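PDB 7JQY: Cif-like 1 from Burkholderia cenocepacia, which probably hydrolyses epoxides, as a Cif-like enzyme of the alpha/beta hydrolase fold that assembles into an octamer. Local coordinates for residues 56-61 and 192-197; 186-191 and 210-215. The protein carries 1 engineered substitution. All blocks are in the same frame, centred on the assembly; numbering follows the deposited sequence.

Contact 1 (56-61 and 192-197)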
# COMPACT_ATOMS: atom_id res chain seq x y z
N GLY B 56 5.43 26.98 16.48
CA GLY B 56 6.65 26.27 16.15
C GLY B 56 6.38 25.00 15.38
O GLY B 56 5.39 24.88 14.65
N TRP B 57 7.31 24.04 15.52
CA TRP B 57 7.23 22.71 14.92
C TRP B 57 6.85 21.68 15.99
O TRP B 57 7.42 21.70 17.09
CB TRP B 57 8.56 22.30 14.28
CG TRP B 57 8.43 21.12 13.36
CD1 TRP B 57 8.28 21.15 11.99
CD2 TRP B 57 8.39 19.74 13.73
NE1 TRP B 57 8.16 19.87 11.50
CE2 TRP B 57 8.23 18.98 12.55
CE3 TRP B 57 8.48 19.06 14.96
CZ2 TRP B 57 8.15 17.59 12.55
CZ3 TRP B 57 8.41 17.67 14.96
CH2 TRP B 57 8.24 16.96 13.76
N PRO B 58 5.90 20.77 15.70
CA PRO B 58 5.10 20.68 14.48
C PRO B 58 3.73 21.32 14.68
O PRO B 58 2.77 20.62 14.97
CB PRO B 58 4.95 19.17 14.29
CG PRO B 58 4.96 18.61 15.74
CD PRO B 58 5.55 19.70 16.65
N GLN B 59 3.65 22.64 14.53
CA GLN B 59 2.45 23.36 14.92
C GLN B 59 1.99 24.27 13.79
O GLN B 59 2.63 24.39 12.74
CB GLN B 59 2.70 24.17 16.20
CG GLN B 59 3.36 23.34 17.31
CD GLN B 59 3.48 24.10 18.60
OE1 GLN B 59 4.06 25.19 18.65
NE2 GLN B 59 2.91 23.55 19.66
N THR B 60 0.83 24.88 14.00
CA THR B 60 0.28 25.94 13.18
C THR B 60 -0.25 27.00 14.13
O THR B 60 -0.10 26.88 15.36
CB THR B 60 -0.85 25.43 12.28
OG1 THR B 60 -1.92 24.97 13.11
CG2 THR B 60 -0.38 24.32 11.35
N TRP B 61 -0.92 28.01 13.58
CA TRP B 61 -1.61 29.00 14.40
C TRP B 61 -2.53 28.35 15.42
O TRP B 61 -2.79 28.92 16.49
CB TRP B 61 -2.41 29.96 13.51
CG TRP B 61 -3.67 29.33 12.98
CD1 TRP B 61 -3.82 28.70 11.77
CD2 TRP B 61 -4.94 29.24 13.64
NE1 TRP B 61 -5.10 28.23 11.65
CE2 TRP B 61 -5.81 28.55 12.78
CE3 TRP B 61 -5.42 29.68 14.88
CZ2 TRP B 61 -7.14 28.29 13.11
CZ3 TRP B 61 -6.75 29.43 15.21
CH2 TRP B 61 -7.59 28.73 14.33
N LEU B 192 2.03 12.58 16.56
CA LEU B 192 1.35 12.28 17.82
C LEU B 192 2.33 11.74 18.85
O LEU B 192 2.26 12.08 20.03
CB LEU B 192 0.22 11.27 17.59
CG LEU B 192 -1.22 11.78 17.56
CD1 LEU B 192 -1.47 12.64 16.31
CD2 LEU B 192 -2.16 10.60 17.57
N ASP B 193 3.25 10.87 18.42
CA ASP B 193 4.24 10.35 19.34
C ASP B 193 5.19 11.44 19.80
O ASP B 193 5.46 11.59 20.99
CB ASP B 193 5.02 9.20 18.70
CG ASP B 193 5.86 8.44 19.72
OD1 ASP B 193 5.29 7.55 20.39
OD2 ASP B 193 7.06 8.75 19.85
N PHE B 194 5.69 12.24 18.84
CA PHE B 194 6.55 13.36 19.20
C PHE B 194 5.88 14.25 20.25
O PHE B 194 6.50 14.62 21.25
CB PHE B 194 6.89 14.16 17.94
CG PHE B 194 7.95 15.18 18.15
CD1 PHE B 194 7.63 16.43 18.67
CD2 PHE B 194 9.27 14.91 17.83
CE1 PHE B 194 8.62 17.38 18.88
CE2 PHE B 194 10.26 15.85 18.03
CZ PHE B 194 9.94 17.09 18.56
N TYR B 195 4.61 14.51 20.07
CA TYR B 195 3.90 15.35 20.96
C TYR B 195 3.68 14.76 22.32
O TYR B 195 3.97 15.38 23.28
CB TYR B 195 2.55 15.71 20.35
CG TYR B 195 2.23 17.16 20.32
CD1 TYR B 195 2.60 17.93 19.27
CD2 TYR B 195 1.53 17.74 21.31
CE1 TYR B 195 2.29 19.26 19.22
CE2 TYR B 195 1.22 19.07 21.27
CZ TYR B 195 1.60 19.82 20.22
OH TYR B 195 1.29 21.12 20.16
N LYS B 196 3.21 13.54 22.40
CA LYS B 196 2.83 12.96 23.68
C LYS B 196 4.05 12.67 24.55
O LYS B 196 3.96 12.75 25.78
CB LYS B 196 2.02 11.69 23.47
CG LYS B 196 0.63 11.96 22.93
CD LYS B 196 -0.14 10.67 22.88
CE LYS B 196 -1.07 10.58 21.70
NZ LYS B 196 -2.15 9.58 21.99
N LYS B 197 5.20 12.38 23.95
CA LYS B 197 6.41 12.14 24.72
C LYS B 197 6.88 13.39 25.46
O LYS B 197 7.59 13.27 26.46
CB LYS B 197 7.52 11.62 23.80
CG LYS B 197 7.58 10.12 23.73
CD LYS B 197 8.53 9.62 22.68
CE LYS B 197 8.74 8.12 22.87
NZ LYS B 197 8.05 7.33 21.82

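Contact 2 (186-191 and 210-215)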
# COMPACT_ATOMS: atom_id res chain seq x y z
N LYS B 186 3.15 8.85 7.27
CA LYS B 186 3.10 8.50 8.68
C LYS B 186 3.17 9.75 9.54
O LYS B 186 3.67 9.70 10.67
CB LYS B 186 4.21 7.51 9.02
CG LYS B 186 4.05 6.22 8.26
CD LYS B 186 5.19 5.28 8.47
CE LYS B 186 5.22 4.26 7.36
NZ LYS B 186 6.59 4.17 6.79
N GLU B 187 2.67 10.87 9.02
CA GLU B 187 2.76 12.13 9.75
C GLU B 187 2.00 12.04 11.06
O GLU B 187 2.50 12.50 12.11
CB GLU B 187 2.24 13.28 8.89
CG GLU B 187 2.92 13.40 7.52
CD GLU B 187 2.33 12.47 6.47
OE1 GLU B 187 1.39 11.71 6.79
OE2 GLU B 187 2.81 12.51 5.31
N ARG B 188 0.83 11.42 11.05
CA ARG B 188 0.02 11.32 12.26
C ARG B 188 0.73 10.50 13.34
O ARG B 188 0.83 10.93 14.50
CB ARG B 188 -1.33 10.70 11.93
CG ARG B 188 -2.48 11.27 12.71
CD ARG B 188 -3.81 10.79 12.15
NE ARG B 188 -4.57 11.87 11.53
CZ ARG B 188 -5.90 11.89 11.46
NH1 ARG B 188 -6.60 10.88 11.99
NH2 ARG B 188 -6.54 12.90 10.89
N ALA B 189 1.23 9.32 12.99
CA ALA B 189 1.91 8.48 13.97
C ALA B 189 3.20 9.13 14.45
O ALA B 189 3.56 9.02 15.63
CB ALA B 189 2.17 7.10 13.38
N TYR B 190 3.93 9.79 13.55
CA TYR B 190 5.17 10.43 13.94
C TYR B 190 4.92 11.63 14.85
O TYR B 190 5.58 11.78 15.88
CB TYR B 190 5.96 10.86 12.70
CG TYR B 190 7.32 11.48 12.99
CD1 TYR B 190 8.39 10.69 13.41
CD2 TYR B 190 7.53 12.84 12.81
CE1 TYR B 190 9.63 11.25 13.64
CE2 TYR B 190 8.77 13.42 13.05
CZ TYR B 190 9.82 12.61 13.47
OH TYR B 190 11.06 13.18 13.71
N ILE B 191 3.95 12.47 14.50
CA ILE B 191 3.74 13.72 15.22
C ILE B 191 2.99 13.50 16.53
O ILE B 191 3.25 14.19 17.53
CB ILE B 191 3.03 14.73 14.30
CG1 ILE B 191 4.05 15.35 13.35
CG2 ILE B 191 2.31 15.81 15.09
CD1 ILE B 191 3.44 15.82 12.01
N VAL B 210 -4.85 17.78 14.22
CA VAL B 210 -4.94 19.00 13.42
C VAL B 210 -3.56 19.43 12.95
O VAL B 210 -3.37 19.78 11.78
CB VAL B 210 -5.63 20.11 14.24
CG1 VAL B 210 -5.59 21.43 13.49
CG2 VAL B 210 -7.05 19.70 14.59
N TYR B 211 -2.57 19.39 13.85
CA TYR B 211 -1.19 19.67 13.46
C TYR B 211 -0.69 18.62 12.47
O TYR B 211 -0.14 18.95 11.42
CB TYR B 211 -0.27 19.69 14.68
CG TYR B 211 -0.69 20.57 15.83
CD1 TYR B 211 -1.09 21.89 15.64
CD2 TYR B 211 -0.63 20.08 17.14
CE1 TYR B 211 -1.46 22.69 16.71
CE2 TYR B 211 -0.98 20.87 18.21
CZ TYR B 211 -1.39 22.18 18.00
OH TYR B 211 -1.74 22.95 19.08
N ALA B 212 -0.86 17.34 12.82
CA ALA B 212 -0.31 16.27 11.98
C ALA B 212 -0.88 16.34 10.56
O ALA B 212 -0.15 16.12 9.59
CB ALA B 212 -0.57 14.91 12.62
N ASP B 213 -2.18 16.63 10.42
CA ASP B 213 -2.78 16.73 9.09
C ASP B 213 -2.22 17.91 8.30
O ASP B 213 -2.12 17.84 7.07
CB ASP B 213 -4.31 16.78 9.18
CG ASP B 213 -4.90 15.48 9.73
OD1 ASP B 213 -4.14 14.51 9.99
OD2 ASP B 213 -6.14 15.43 9.93
N ALA B 214 -1.88 19.01 8.96
CA ALA B 214 -1.25 20.11 8.24
C ALA B 214 0.10 19.69 7.65
O ALA B 214 0.42 20.04 6.51
CB ALA B 214 -1.09 21.31 9.16
N TYR B 215 0.89 18.93 8.41
CA TYR B 215 2.21 18.51 7.97
C TYR B 215 2.17 17.37 6.96
O TYR B 215 3.20 17.08 6.34
CB TYR B 215 3.07 18.13 9.21
CG TYR B 215 3.52 19.40 9.91
CD1 TYR B 215 4.73 20.01 9.58
CD2 TYR B 215 2.69 20.04 10.82
CE1 TYR B 215 5.11 21.20 10.17
CE2 TYR B 215 3.06 21.23 11.41
CZ TYR B 215 4.27 21.81 11.08
OH TYR B 215 4.65 23.01 11.66

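Contact 1 (56-61 and 192-197)
Pro58 and Tyr195 mark the nearest backbone approach, their CA atoms 8.5 Å apart, so the irregular loop 56-61 meets the helical segment 192-197 through side chains. Trp57 sends the CZ3 corner of its indole at the face of Phe194, with CZ3 lying 3.9 Å from Phe194 CE1 and over the middle of the phenyl ring. The planes stand at 86°, which makes this a T-shaped stack with Trp57 as the edge. Trp57 CG is anti to the backbone N (chi1 -165°); the six-membered half of the indole is the part that meets Phe194. The peptide bond between Trp57 and Pro58 is cis, and the proline is folded back on its neighbour, CB lying over one face of the Trp57 ring. Pro58 CD also approaches Tyr195 CE1 at 4.2 Å, meeting the phenol ring at a slant.

Gln59 supplies the polar link. Its NE2 donates to Tyr195 OH at 3.0 Å with an N-H...O angle of 156°, and the hydroxyl lies almost in the amide plane. Gln59 OE1 accepts from Gly56 N at 3.1 Å, through an in-plane lone pair, and from Arg122 NH1 as well; with both ends engaged, the amide is fixed in rotation. Tyr195 OH also bonds Asp288 OD2, so the hydroxyl joins loop and helix to a third element.

The HGxP sequence with its cis proline is as in related epoxide hydrolases, whose loop contributes to the oxyanion hole, consistent with such a role here. Trp57 N bonds the OG of the engineered Ser123, in the probable nucleophile elbow. The chemistry therefore implies a buried junction in which an aromatic stack and an amide-phenol bond hold this probable active-site loop against helix 187-198.

Contact 2 (186-191 and 210-215)
Asp213 OD1 is gripped by two nitrogens of Arg188, NE at 3.1 Å and, more weakly, NH2 at 3.0 Å. The same NH2 makes the shortest bond of the salt bridge, 2.7 Å to Asp213 OD2. Guanidinium and carboxylate are only 13° from coplanar, and the syn lone pairs of OD1 and OD2 face NE and NH2, the geometry of a side-on bidentate pair.

Behind this bridge the helices run at 129° between their N-to-C directions, their short axes approaching to 8.5 Å. The small side chain of Ala212 is consistent with this approach, its CA 5.0 Å from Arg188 CA; its CB rests 3.7 Å from that same Arg188 CA and also touches Ile191 CG2. Ile191 CD1, nearly anti to CA (chi2 153°), extends across to Tyr215 CB at 3.6 Å, while the phenol end of Tyr215 leads off toward Gln59. The methylenes of Glu187 lie against backbone oxygens, CB near Ala212 O and CG near Tyr215 O, while its OE2 bonds Gly185 N.

The chemistry divides by depth: Ala212, Ile191 and the CB of Tyr215 pack in the inner seam between helices 187-198 and 205-215, and an ion pair clasps the solvent-exposed side.

In the fold
From the N terminus, the chain first lays down loop 56-61, after strand 50-54 of the central sheet and before helix 68-73. The backbone then runs through 130 residues, including strands 77-82, 117-122 and 140-146, before contact 1 closes this long loop on helix 187-198. Contact 2 closes a much shorter one, 18 residues between 186-191 and 210-215, joining two consecutive helices. The contacts cross, since 186-191 precedes 192-197 and 210-215 follows it. Their centres are about 8 Å apart, and Gln59 O lies 2.7 Å from Tyr215 OH, a probable hydrogen bond. Loop 56-61 is thereby held by two of the helices inserted between strands 140-146 and 250-255.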